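Local coordinates for protein diacylglycerol kinase (Bacillus anthracis, PDB 3S40) that probably transfers a phosphate group from ATP to diacylglycerol, yielding phosphatidic acid, at residues A[140-145]-A[262-267]; A[185-190]-A[253-258]; A[212-217]-A[225-230]; A[270-273]-A[279-282]. All coordinates share one frame; numbering follows the deposited sequence.

Contact 1. Residues A[140-145]-A[262-267]; sequences NFWGIG and IHIETE
The strand bearing W142 and I144 and the strand bearing I264 and T266 run in nearly the same direction, 19° apart, but their axes come no nearer than 10.9 Å. That spacing belongs to two facing layers of a beta sandwich, so no backbone hydrogen bond joins them and the gap is bridged by side chains alone. W142 and I264 enter from opposite directions. With its CG swung away from the backbone N (chi1 173°), the indole extends into the space between the sheets and offers a face to the isoleucine. The CD1 methyl of I264 sits over that face in a CH-pi contact, 4.1 Å from the centroid of the six-membered ring and displaced toward its rim, where it is 3.9 Å from W142 CH2. The flat indole thus gives the methyl a surface to lie on. One residue pair further along, I144 and T266 meet tip to tip, I144 CD1 lying 4.2 Å from T266 CG2. Threonine suits this edge of the core: its methyl turns to the isoleucine, while OG1 is hydrogen-bonded to E268 O and to the hydroxyl of T282. V183 and I286 add further apolar cover around I264. The chemistry is consistent with a contact that relies on apolar burial rather than on directional bonds.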
loop_
_atom_site.group_PDB
_atom_site.type_symbol
_atom_site.label_atom_id
_atom_site.label_comp_id
_atom_site.label_asym_id
_atom_site.label_seq_id
_atom_site.Cartn_x
_atom_site.Cartn_y
_atom_site.Cartn_z
ATOM N N ASN A 140 0.212 2.612 -1.306
ATOM C CA ASN A 140 -0.550 3.104 -0.173
ATOM C C ASN A 140 -0.863 4.586 -0.205
ATOM O O ASN A 140 -2.033 4.980 -0.225
ATOM C CB ASN A 140 0.151 2.752 1.134
ATOM C CG ASN A 140 -0.699 1.893 2.011
ATOM O OD1 ASN A 140 -0.397 0.719 2.237
ATOM N ND2 ASN A 140 -1.793 2.461 2.498
ATOM N N PHE A 141 0.168 5.418 -0.212
ATOM C CA PHE A 141 -0.090 6.834 -0.087
ATOM C C PHE A 141 1.073 7.688 -0.541
ATOM O O PHE A 141 2.211 7.246 -0.580
ATOM C CB PHE A 141 -0.463 7.175 1.366
ATOM C CG PHE A 141 0.730 7.336 2.273
ATOM C CD1 PHE A 141 1.288 8.588 2.488
ATOM C CD2 PHE A 141 1.310 6.234 2.881
ATOM C CE1 PHE A 141 2.391 8.738 3.306
ATOM C CE2 PHE A 141 2.427 6.377 3.701
ATOM C CZ PHE A 141 2.966 7.631 3.913
ATOM N N TRP A 142 0.746 8.926 -0.877
ATOM C CA TRP A 142 1.701 9.972 -1.199
ATOM C C TRP A 142 1.298 11.141 -0.287
ATOM O O TRP A 142 0.116 11.490 -0.211
ATOM C CB TRP A 142 1.521 10.333 -2.672
ATOM C CG TRP A 142 2.299 11.507 -3.221
ATOM C CD1 TRP A 142 3.349 11.453 -4.099
ATOM C CD2 TRP A 142 2.041 12.908 -2.997
ATOM N NE1 TRP A 142 3.773 12.728 -4.415
ATOM C CE2 TRP A 142 2.990 13.636 -3.752
ATOM C CE3 TRP A 142 1.115 13.610 -2.223
ATOM C CZ2 TRP A 142 3.042 15.032 -3.744
ATOM C CZ3 TRP A 142 1.160 14.995 -2.224
ATOM C CH2 TRP A 142 2.119 15.692 -2.978
ATOM N N GLY A 143 2.260 11.720 0.427
ATOM C CA GLY A 143 1.976 12.818 1.337
ATOM C C GLY A 143 3.077 13.868 1.471
ATOM O O GLY A 143 4.265 13.546 1.491
ATOM N N ILE A 144 2.667 15.134 1.537
ATOM C CA ILE A 144 3.553 16.243 1.882
ATOM C C ILE A 144 2.987 16.958 3.110
ATOM O O ILE A 144 1.769 17.147 3.209
ATOM C CB ILE A 144 3.655 17.285 0.742
ATOM C CG1 ILE A 144 2.274 17.853 0.409
ATOM C CG2 ILE A 144 4.298 16.692 -0.501
ATOM C CD1 ILE A 144 2.288 18.911 -0.685
ATOM N N GLY A 145 3.861 17.341 4.042
ATOM C CA GLY A 145 3.455 18.125 5.201
ATOM C C GLY A 145 3.603 17.396 6.522
ATOM O O GLY A 145 4.294 16.377 6.593
ATOM N N ILE A 262 -3.428 13.874 -11.629
ATOM C CA ILE A 262 -3.263 14.887 -10.601
ATOM C C ILE A 262 -1.917 15.571 -10.691
ATOM O O ILE A 262 -0.873 14.928 -10.840
ATOM C CB ILE A 262 -3.426 14.257 -9.207
ATOM C CG1 ILE A 262 -4.750 13.483 -9.146
ATOM C CG2 ILE A 262 -3.348 15.323 -8.113
ATOM C CD1 ILE A 262 -4.992 12.744 -7.847
ATOM N N HIS A 263 -1.947 16.889 -10.618
ATOM C CA HIS A 263 -0.714 17.653 -10.534
ATOM C C HIS A 263 -0.733 18.543 -9.307
ATOM O O HIS A 263 -1.691 19.304 -9.091
ATOM C CB HIS A 263 -0.474 18.492 -11.794
ATOM C CG HIS A 263 0.896 19.090 -11.851
ATOM N ND1 HIS A 263 1.175 20.358 -11.385
ATOM C CD2 HIS A 263 2.075 18.580 -12.282
ATOM C CE1 HIS A 263 2.463 20.610 -11.545
ATOM N NE2 HIS A 263 3.033 19.545 -12.082
ATOM N N ILE A 264 0.329 18.440 -8.513
ATOM C CA ILE A 264 0.450 19.188 -7.274
ATOM C C ILE A 264 1.666 20.102 -7.309
ATOM O O ILE A 264 2.803 19.649 -7.490
ATOM C CB ILE A 264 0.579 18.269 -6.043
ATOM C CG1 ILE A 264 -0.475 17.165 -6.066
ATOM C CG2 ILE A 264 0.479 19.079 -4.764
ATOM C CD1 ILE A 264 0.117 15.798 -6.319
ATOM N N GLU A 265 1.412 21.392 -7.113
ATOM C CA GLU A 265 2.458 22.394 -7.164
ATOM C C GLU A 265 2.451 23.193 -5.869
ATOM O O GLU A 265 1.389 23.504 -5.325
ATOM C CB GLU A 265 2.237 23.305 -8.372
ATOM C CG GLU A 265 3.055 24.583 -8.368
ATOM C CD GLU A 265 2.596 25.572 -9.430
ATOM O OE1 GLU A 265 2.212 25.122 -10.532
ATOM O OE2 GLU A 265 2.610 26.797 -9.160
ATOM N N THR A 266 3.642 23.514 -5.376
ATOM C CA THR A 266 3.797 24.308 -4.165
ATOM C C THR A 266 4.580 25.589 -4.437
ATOM O O THR A 266 5.173 25.753 -5.505
ATOM C CB THR A 266 4.565 23.529 -3.098
ATOM O OG1 THR A 266 5.788 23.052 -3.670
ATOM C CG2 THR A 266 3.746 22.349 -2.603
ATOM N N GLU A 267 4.584 26.482 -3.451
ATOM C CA GLU A 267 5.344 27.726 -3.511
ATOM C C GLU A 267 6.839 27.440 -3.580
ATOM O O GLU A 267 7.532 27.888 -4.493
ATOM C CB GLU A 267 5.050 28.573 -2.275
ATOM C CG GLU A 267 5.286 30.061 -2.465
ATOM C CD GLU A 267 4.240 30.706 -3.361
ATOM O OE1 GLU A 267 3.209 30.056 -3.645
ATOM O OE2 GLU A 267 4.448 31.865 -3.781
#

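Contact 2. Residues A[185-190]-A[253-258]; sequences ITYDGQ and DIFHVK
The phenol of Y187 reaches F255 and V257 because its CG stands between the backbone N and the carbonyl carbon (chi1 57°), whereas the CG of F255 is turned away from its own N (chi1 179°); the two rings approach from opposite directions. They meet obliquely, with planes at 57° and centroids 6.0 Å apart. The nearest approach is made by the tyrosine hydroxyl: Y187 OH lies 3.6 Å from F255 CZ, close to the plane of the phenylalanine ring at its edge. V257 comes over one face of the tyrosine as a CH-pi partner, its CG1 4.0 Å from the ring centroid and displaced toward the rim. The second methyl, V257 CG2, closes on Y187 CE1 at 3.8 Å. Against the opposite face rests CB of Q190, from the tyrosine's own hairpin. Tyrosine suits this position near the surface, combining apolar faces with a hydroxyl at the far end. The chain reverses just beyond it in a type I' turn from Y187 to Q190, whose central residues, D188 and G189, both take positive phi. D188 is also tied through its carboxylate to the backbone of K260 and S261. Strand 181-187, in one layer of the sandwich, packs on strand 254-259 in the other; I226 of strand 224-230 touches both Y187 and V257, and Y192 of strand 190-196 stacks on F255.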
loop_
_atom_site.group_PDB
_atom_site.type_symbol
_atom_site.label_atom_id
_atom_site.label_comp_id
_atom_site.label_asym_id
_atom_site.label_seq_id
_atom_site.Cartn_x
_atom_site.Cartn_y
_atom_site.Cartn_z
ATOM N N ILE A 185 -3.461 22.576 -6.890
ATOM C CA ILE A 185 -3.704 21.210 -7.356
ATOM C C ILE A 185 -4.572 21.217 -8.594
ATOM O O ILE A 185 -5.669 21.769 -8.578
ATOM C CB ILE A 185 -4.386 20.328 -6.269
ATOM C CG1 ILE A 185 -3.552 20.305 -4.979
ATOM C CG2 ILE A 185 -4.604 18.910 -6.785
ATOM C CD1 ILE A 185 -4.206 19.569 -3.811
ATOM N N THR A 186 -4.069 20.621 -9.669
ATOM C CA THR A 186 -4.872 20.377 -10.867
ATOM C C THR A 186 -5.226 18.899 -10.926
ATOM O O THR A 186 -4.360 18.033 -10.767
ATOM C CB THR A 186 -4.109 20.735 -12.158
ATOM O OG1 THR A 186 -2.995 19.841 -12.325
ATOM C CG2 THR A 186 -3.607 22.167 -12.107
ATOM N N TYR A 187 -6.494 18.599 -11.161
ATOM C CA TYR A 187 -6.907 17.211 -11.167
ATOM C C TYR A 187 -7.995 16.997 -12.194
ATOM O O TYR A 187 -9.115 17.478 -12.038
ATOM C CB TYR A 187 -7.389 16.797 -9.779
ATOM C CG TYR A 187 -8.517 17.650 -9.272
ATOM C CD1 TYR A 187 -9.840 17.231 -9.391
ATOM C CD2 TYR A 187 -8.269 18.891 -8.702
ATOM C CE1 TYR A 187 -10.885 18.024 -8.941
ATOM C CE2 TYR A 187 -9.306 19.689 -8.245
ATOM C CZ TYR A 187 -10.610 19.252 -8.365
ATOM O OH TYR A 187 -11.641 20.045 -7.911
ATOM N N ASP A 188 -7.655 16.273 -13.253
ATOM C CA ASP A 188 -8.574 16.067 -14.365
ATOM C C ASP A 188 -9.173 17.401 -14.839
ATOM O O ASP A 188 -10.395 17.558 -14.934
ATOM C CB ASP A 188 -9.676 15.071 -13.982
ATOM C CG ASP A 188 -9.121 13.775 -13.391
ATOM O OD1 ASP A 188 -7.959 13.423 -13.672
ATOM O OD2 ASP A 188 -9.856 13.107 -12.639
ATOM N N GLY A 189 -8.304 18.367 -15.113
ATOM C CA GLY A 189 -8.736 19.602 -15.740
ATOM C C GLY A 189 -9.183 20.709 -14.807
ATOM O O GLY A 189 -9.197 21.874 -15.196
ATOM N N GLN A 190 -9.563 20.360 -13.582
ATOM C CA GLN A 190 -9.963 21.370 -12.610
ATOM C C GLN A 190 -8.784 21.739 -11.726
ATOM O O GLN A 190 -7.715 21.131 -11.826
ATOM C CB GLN A 190 -11.113 20.859 -11.756
ATOM C CG GLN A 190 -12.161 20.125 -12.559
ATOM C CD GLN A 190 -13.548 20.362 -12.027
ATOM O OE1 GLN A 190 -14.226 19.428 -11.601
ATOM N NE2 GLN A 190 -13.985 21.621 -12.047
ATOM N N ASP A 253 -13.161 23.014 5.784
ATOM C CA ASP A 253 -11.864 22.912 6.438
ATOM C C ASP A 253 -11.007 21.812 5.811
ATOM O O ASP A 253 -9.792 21.752 6.016
ATOM C CB ASP A 253 -12.059 22.651 7.934
ATOM C CG ASP A 253 -13.123 23.547 8.550
ATOM O OD1 ASP A 253 -13.780 23.120 9.525
ATOM O OD2 ASP A 253 -13.310 24.677 8.052
ATOM N N ILE A 254 -11.650 20.941 5.044
ATOM C CA ILE A 254 -10.961 19.824 4.413
ATOM C C ILE A 254 -11.436 19.631 2.977
ATOM O O ILE A 254 -12.636 19.553 2.715
ATOM C CB ILE A 254 -11.149 18.524 5.224
ATOM C CG1 ILE A 254 -10.459 18.655 6.583
ATOM C CG2 ILE A 254 -10.613 17.320 4.455
ATOM C CD1 ILE A 254 -10.458 17.383 7.394
ATOM N N PHE A 255 -10.490 19.578 2.045
ATOM C CA PHE A 255 -10.817 19.323 0.653
ATOM C C PHE A 255 -10.557 17.850 0.308
ATOM O O PHE A 255 -9.476 17.330 0.554
ATOM C CB PHE A 255 -10.001 20.230 -0.264
ATOM C CG PHE A 255 -10.270 20.010 -1.729
ATOM C CD1 PHE A 255 -11.492 20.355 -2.282
ATOM C CD2 PHE A 255 -9.292 19.476 -2.555
ATOM C CE1 PHE A 255 -11.737 20.161 -3.640
ATOM C CE2 PHE A 255 -9.529 19.277 -3.913
ATOM C CZ PHE A 255 -10.751 19.620 -4.455
ATOM N N HIS A 256 -11.557 17.187 -0.261
ATOM C CA HIS A 256 -11.427 15.794 -0.642
ATOM C C HIS A 256 -12.092 15.578 -1.976
ATOM O O HIS A 256 -13.283 15.857 -2.140
ATOM C CB HIS A 256 -12.078 14.885 0.400
ATOM C CG HIS A 256 -12.054 13.433 0.031
ATOM N ND1 HIS A 256 -12.963 12.524 0.527
ATOM C CD2 HIS A 256 -11.217 12.729 -0.771
ATOM C CE1 HIS A 256 -12.694 11.325 0.040
ATOM N NE2 HIS A 256 -11.644 11.425 -0.756
ATOM N N VAL A 257 -11.327 15.092 -2.943
ATOM C CA VAL A 257 -11.901 14.762 -4.233
ATOM C C VAL A 257 -11.232 13.511 -4.775
ATOM O O VAL A 257 -10.129 13.153 -4.348
ATOM C CB VAL A 257 -11.723 15.911 -5.247
ATOM C CG1 VAL A 257 -10.267 16.024 -5.682
ATOM C CG2 VAL A 257 -12.609 15.685 -6.459
ATOM N N LYS A 258 -11.904 12.840 -5.702
ATOM C CA LYS A 258 -11.312 11.700 -6.386
ATOM C C LYS A 258 -10.928 12.082 -7.795
ATOM O O LYS A 258 -11.697 12.728 -8.484
ATOM C CB LYS A 258 -12.283 10.518 -6.391
ATOM C CG LYS A 258 -12.255 9.716 -5.087
ATOM C CD LYS A 258 -13.517 8.885 -4.918
ATOM C CE LYS A 258 -13.424 7.969 -3.711
ATOM N NZ LYS A 258 -12.423 6.886 -3.951
#

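Contact 3. Residues A[212-217]-A[225-230]; sequences SFIPNV and DIFVVK
D225 buries a carboxylate against V217 and the turn around it without making a single hydrogen bond to that segment. Its OD2 lies 3.7 Å from V217 CA, and OD1 faces another oxygen, P215 O, at the same distance. The charge is answered from the neighbouring strand: H256 NE2 bonds OD1, while K258, whose charge is shared with a second aspartate, forms a salt bridge with OD2 and also bonds N216 O. One lysine therefore links the carboxylate to the backbone of the turn, and the two basic partners probably help to stabilise the ionised acid in its buried setting. Beside it, I214 and D225 slide past each other, I214 CG2 resting 3.7 Å from D225 CB. The segment 212-217 holds its shape by local motifs. S212 OG accepts from I214 N at 3.0 Å, an ST turn, and a type II turn follows from I214 to V217, with proline well placed as its second residue and N216 tolerating the positive phi of its third. These turns belong to the loop that covers strand 224-230 in a beta-sandwich domain of the NAD kinase-like type. Further along that strand F227 (chi1 -172°) sends its ring out toward the loop. I214 CD1 packs on F227 CB at 3.9 Å, and the P215 side chain runs roughly at right angles to that of F227, its CD 4.0 Å from F227 CE1. The F213 ring meets F227 obliquely, planes at 52°, and F237 of helix 234-240 packs edge-to-face against F213 while also touching F227.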
loop_
_atom_site.group_PDB
_atom_site.type_symbol
_atom_site.label_atom_id
_atom_site.label_comp_id
_atom_site.label_asym_id
_atom_site.label_seq_id
_atom_site.Cartn_x
_atom_site.Cartn_y
_atom_site.Cartn_z
ATOM N N SER A 212 -7.774 4.027 6.975
ATOM C CA SER A 212 -7.374 5.325 6.466
ATOM C C SER A 212 -8.354 6.399 6.916
ATOM O O SER A 212 -9.571 6.191 6.889
ATOM C CB SER A 212 -7.337 5.282 4.934
ATOM O OG SER A 212 -7.233 6.578 4.381
ATOM N N PHE A 213 -7.825 7.556 7.308
ATOM C CA PHE A 213 -8.674 8.699 7.639
ATOM C C PHE A 213 -9.288 9.380 6.403
ATOM O O PHE A 213 -10.120 10.282 6.534
ATOM C CB PHE A 213 -7.893 9.711 8.487
ATOM C CG PHE A 213 -6.591 10.161 7.866
ATOM C CD1 PHE A 213 -6.595 11.011 6.766
ATOM C CD2 PHE A 213 -5.374 9.753 8.396
ATOM C CE1 PHE A 213 -5.418 11.447 6.197
ATOM C CE2 PHE A 213 -4.173 10.180 7.830
ATOM C CZ PHE A 213 -4.194 11.032 6.729
ATOM N N ILE A 214 -8.886 8.957 5.206
ATOM C CA ILE A 214 -9.513 9.447 3.970
ATOM C C ILE A 214 -10.790 8.653 3.687
ATOM O O ILE A 214 -10.743 7.433 3.497
ATOM C CB ILE A 214 -8.552 9.340 2.763
ATOM C CG1 ILE A 214 -7.227 10.043 3.066
ATOM C CG2 ILE A 214 -9.187 9.911 1.466
ATOM C CD1 ILE A 214 -6.192 9.934 1.927
ATOM N N PRO A 215 -11.944 9.340 3.660
ATOM C CA PRO A 215 -13.219 8.632 3.492
ATOM C C PRO A 215 -13.354 7.964 2.127
ATOM O O PRO A 215 -12.984 8.524 1.100
ATOM C CB PRO A 215 -14.274 9.745 3.658
ATOM C CG PRO A 215 -13.561 10.841 4.377
ATOM C CD PRO A 215 -12.149 10.784 3.849
ATOM N N ASN A 216 -13.893 6.752 2.143
ATOM C CA ASN A 216 -14.067 5.939 0.947
ATOM C C ASN A 216 -12.874 5.800 -0.005
ATOM O O ASN A 216 -13.067 5.607 -1.194
ATOM C CB ASN A 216 -15.307 6.372 0.148
ATOM C CG ASN A 216 -15.832 5.251 -0.755
ATOM O OD1 ASN A 216 -15.865 4.083 -0.351
ATOM N ND2 ASN A 216 -16.220 5.598 -1.986
ATOM N N VAL A 217 -11.646 5.882 0.485
ATOM C CA VAL A 217 -10.527 5.542 -0.390
ATOM C C VAL A 217 -10.603 4.025 -0.661
ATOM O O VAL A 217 -10.970 3.266 0.221
ATOM C CB VAL A 217 -9.175 5.934 0.239
ATOM C CG1 VAL A 217 -9.082 5.394 1.663
ATOM C CG2 VAL A 217 -8.012 5.457 -0.625
ATOM N N ASP A 225 -7.468 9.324 -4.293
ATOM C CA ASP A 225 -8.141 10.257 -3.393
ATOM C C ASP A 225 -7.211 11.378 -2.947
ATOM O O ASP A 225 -6.213 11.150 -2.254
ATOM C CB ASP A 225 -8.704 9.530 -2.170
ATOM C CG ASP A 225 -9.956 8.745 -2.496
ATOM O OD1 ASP A 225 -11.050 9.106 -1.997
ATOM O OD2 ASP A 225 -9.848 7.778 -3.276
ATOM N N ILE A 226 -7.543 12.589 -3.368
ATOM C CA ILE A 226 -6.841 13.771 -2.906
ATOM C C ILE A 226 -7.478 14.208 -1.603
ATOM O O ILE A 226 -8.701 14.304 -1.497
ATOM C CB ILE A 226 -6.968 14.924 -3.907
ATOM C CG1 ILE A 226 -6.425 14.511 -5.277
ATOM C CG2 ILE A 226 -6.274 16.167 -3.370
ATOM C CD1 ILE A 226 -6.573 15.583 -6.344
ATOM N N PHE A 227 -6.647 14.482 -0.612
ATOM C CA PHE A 227 -7.142 14.873 0.696
ATOM C C PHE A 227 -6.258 15.998 1.223
ATOM O O PHE A 227 -5.040 15.833 1.409
ATOM C CB PHE A 227 -7.121 13.665 1.643
ATOM C CG PHE A 227 -7.786 13.912 2.975
ATOM C CD1 PHE A 227 -9.151 13.759 3.121
ATOM C CD2 PHE A 227 -7.038 14.300 4.076
ATOM C CE1 PHE A 227 -9.767 13.978 4.344
ATOM C CE2 PHE A 227 -7.645 14.520 5.307
ATOM C CZ PHE A 227 -9.008 14.357 5.440
ATOM N N VAL A 228 -6.873 17.150 1.448
ATOM C CA VAL A 228 -6.145 18.320 1.913
ATOM C C VAL A 228 -6.684 18.808 3.247
ATOM O O VAL A 228 -7.881 19.033 3.394
ATOM C CB VAL A 228 -6.261 19.461 0.908
ATOM C CG1 VAL A 228 -5.517 20.685 1.423
ATOM C CG2 VAL A 228 -5.724 19.025 -0.448
ATOM N N VAL A 229 -5.818 18.966 4.237
ATOM C CA VAL A 229 -6.288 19.602 5.457
ATOM C C VAL A 229 -5.848 21.057 5.457
ATOM O O VAL A 229 -4.657 21.354 5.421
ATOM C CB VAL A 229 -5.805 18.907 6.712
ATOM C CG1 VAL A 229 -6.447 19.565 7.940
ATOM C CG2 VAL A 229 -6.149 17.425 6.653
ATOM N N LYS A 230 -6.823 21.958 5.478
ATOM C CA LYS A 230 -6.539 23.382 5.396
ATOM C C LYS A 230 -5.962 23.882 6.711
ATOM O O LYS A 230 -6.074 23.217 7.741
ATOM C CB LYS A 230 -7.809 24.151 5.032
ATOM C CG LYS A 230 -8.532 23.567 3.829
ATOM C CD LYS A 230 -9.803 24.329 3.489
ATOM C CE LYS A 230 -10.571 23.630 2.368
ATOM N NZ LYS A 230 -11.823 24.343 1.977
#

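Contact 4. Residues A[270-273]-A[279-282]; sequences KEVD and SLHT
K270 and T282 clasp each other through two hydrogen bonds. K270 N donates to the threonine hydroxyl, T282 OG1, at 2.8 Å in a fairly straight bond of 161°; in return T282 N donates to K270 O at 3.0 Å, lying in the plane of that carbonyl. Because OG1 sits between the backbone N and the carbonyl carbon (chi1 51°), the hydroxyl is brought to the lysine amide, and it is shared with T266. Threonine is apt here, since its side chain supplies an acceptor where regular strand pairing gives out. V272 N also bonds L280 O at 3.1 Å, but this pairing is loose, the donor standing off the lone pairs. The imidazole of H281 leans forward along its own segment, ND1 donating to T282 O from above that carbonyl plane.

Away from the polar atoms, V272 and L280 put their side chains on one face of this weakly bonded antiparallel hairpin, V272 CB 3.7 Å from L280 CB. Strand 280-281 forms the outer edge of its sheet; strand 271-274 lies between it and strand 141-144, where V272 touches W142 and I144, and F181 makes a cation-pi contact with K270.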
loop_
_atom_site.group_PDB
_atom_site.type_symbol
_atom_site.label_atom_id
_atom_site.label_comp_id
_atom_site.label_asym_id
_atom_site.label_seq_id
_atom_site.Cartn_x
_atom_site.Cartn_y
_atom_site.Cartn_z
ATOM N N LYS A 270 8.854 21.108 -1.751
ATOM C CA LYS A 270 8.696 20.369 -0.496
ATOM C C LYS A 270 9.026 18.890 -0.719
ATOM O O LYS A 270 8.981 18.392 -1.847
ATOM C CB LYS A 270 7.277 20.520 0.064
ATOM C CG LYS A 270 6.858 21.965 0.336
ATOM C CD LYS A 270 5.480 22.050 0.987
ATOM C CE LYS A 270 5.515 21.594 2.442
ATOM N NZ LYS A 270 6.113 22.620 3.346
ATOM N N GLU A 271 9.357 18.192 0.357
ATOM C CA GLU A 271 9.720 16.785 0.263
ATOM C C GLU A 271 8.477 15.908 0.322
ATOM O O GLU A 271 7.504 16.240 1.006
ATOM C CB GLU A 271 10.671 16.413 1.395
ATOM C CG GLU A 271 11.040 14.945 1.441
ATOM C CD GLU A 271 12.012 14.633 2.566
ATOM O OE1 GLU A 271 11.924 15.295 3.625
ATOM O OE2 GLU A 271 12.865 13.735 2.388
ATOM N N VAL A 272 8.512 14.785 -0.386
ATOM C CA VAL A 272 7.369 13.876 -0.426
ATOM C C VAL A 272 7.624 12.577 0.335
ATOM O O VAL A 272 8.716 12.018 0.271
ATOM C CB VAL A 272 6.980 13.527 -1.872
ATOM C CG1 VAL A 272 5.987 12.359 -1.896
ATOM C CG2 VAL A 272 6.415 14.751 -2.587
ATOM N N ASP A 273 6.602 12.107 1.046
ATOM C CA ASP A 273 6.660 10.825 1.729
ATOM C C ASP A 273 5.707 9.811 1.079
ATOM O O ASP A 273 4.590 10.153 0.688
ATOM C CB ASP A 273 6.312 11.008 3.198
ATOM C CG ASP A 273 6.505 9.744 4.002
ATOM O OD1 ASP A 273 5.695 8.807 3.836
ATOM O OD2 ASP A 273 7.465 9.690 4.804
ATOM N N SER A 279 12.353 9.059 -2.411
ATOM C CA SER A 279 12.759 10.441 -2.639
ATOM C C SER A 279 12.007 11.130 -3.774
ATOM O O SER A 279 12.362 10.993 -4.949
ATOM C CB SER A 279 14.259 10.508 -2.922
ATOM O OG SER A 279 14.564 9.864 -4.147
ATOM N N LEU A 280 10.971 11.877 -3.416
ATOM C CA LEU A 280 10.302 12.743 -4.371
ATOM C C LEU A 280 10.190 14.125 -3.761
ATOM O O LEU A 280 10.591 14.348 -2.622
ATOM C CB LEU A 280 8.907 12.208 -4.725
ATOM C CG LEU A 280 8.825 10.952 -5.599
ATOM C CD1 LEU A 280 7.523 10.212 -5.370
ATOM C CD2 LEU A 280 9.000 11.305 -7.069
ATOM N N HIS A 281 9.624 15.051 -4.521
ATOM C CA HIS A 281 9.411 16.400 -4.037
ATOM C C HIS A 281 8.620 17.146 -5.090
ATOM O O HIS A 281 8.672 16.800 -6.270
ATOM C CB HIS A 281 10.751 17.089 -3.794
ATOM C CG HIS A 281 11.649 17.071 -4.986
ATOM N ND1 HIS A 281 11.355 17.752 -6.147
ATOM C CD2 HIS A 281 12.821 16.429 -5.210
ATOM C CE1 HIS A 281 12.315 17.544 -7.032
ATOM N NE2 HIS A 281 13.215 16.745 -6.488
ATOM N N THR A 282 7.877 18.161 -4.661
ATOM C CA THR A 282 7.099 18.980 -5.584
ATOM C C THR A 282 8.006 19.710 -6.576
ATOM O O THR A 282 9.177 19.939 -6.287
ATOM C CB THR A 282 6.232 20.022 -4.819
ATOM O OG1 THR A 282 7.048 20.743 -3.883
ATOM C CG2 THR A 282 5.097 19.332 -4.072
#

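All four contacts lie in the beta-sandwich lobe, apart from the four-stranded parallel sheet of the kinase catalytic domain; none can be tied to a bound ligand. Contact 1 is the hub, since it touches each of the others, whereas contact 4 touches contact 1 alone, their centres 8 Å apart. G143 O accepts from D273 N at 2.8 Å, binding contacts 1 and 4 within one sheet; H263 N meets T186 O at 2.7 Å, joining contacts 1 and 2 in the other; and I262 CD1 packs 3.4 Å from I226 CG1 of contact 3. Contacts 2 and 3 share paired strands 254-259 and 224-230, with F255 O 2.8 Å from V228 N.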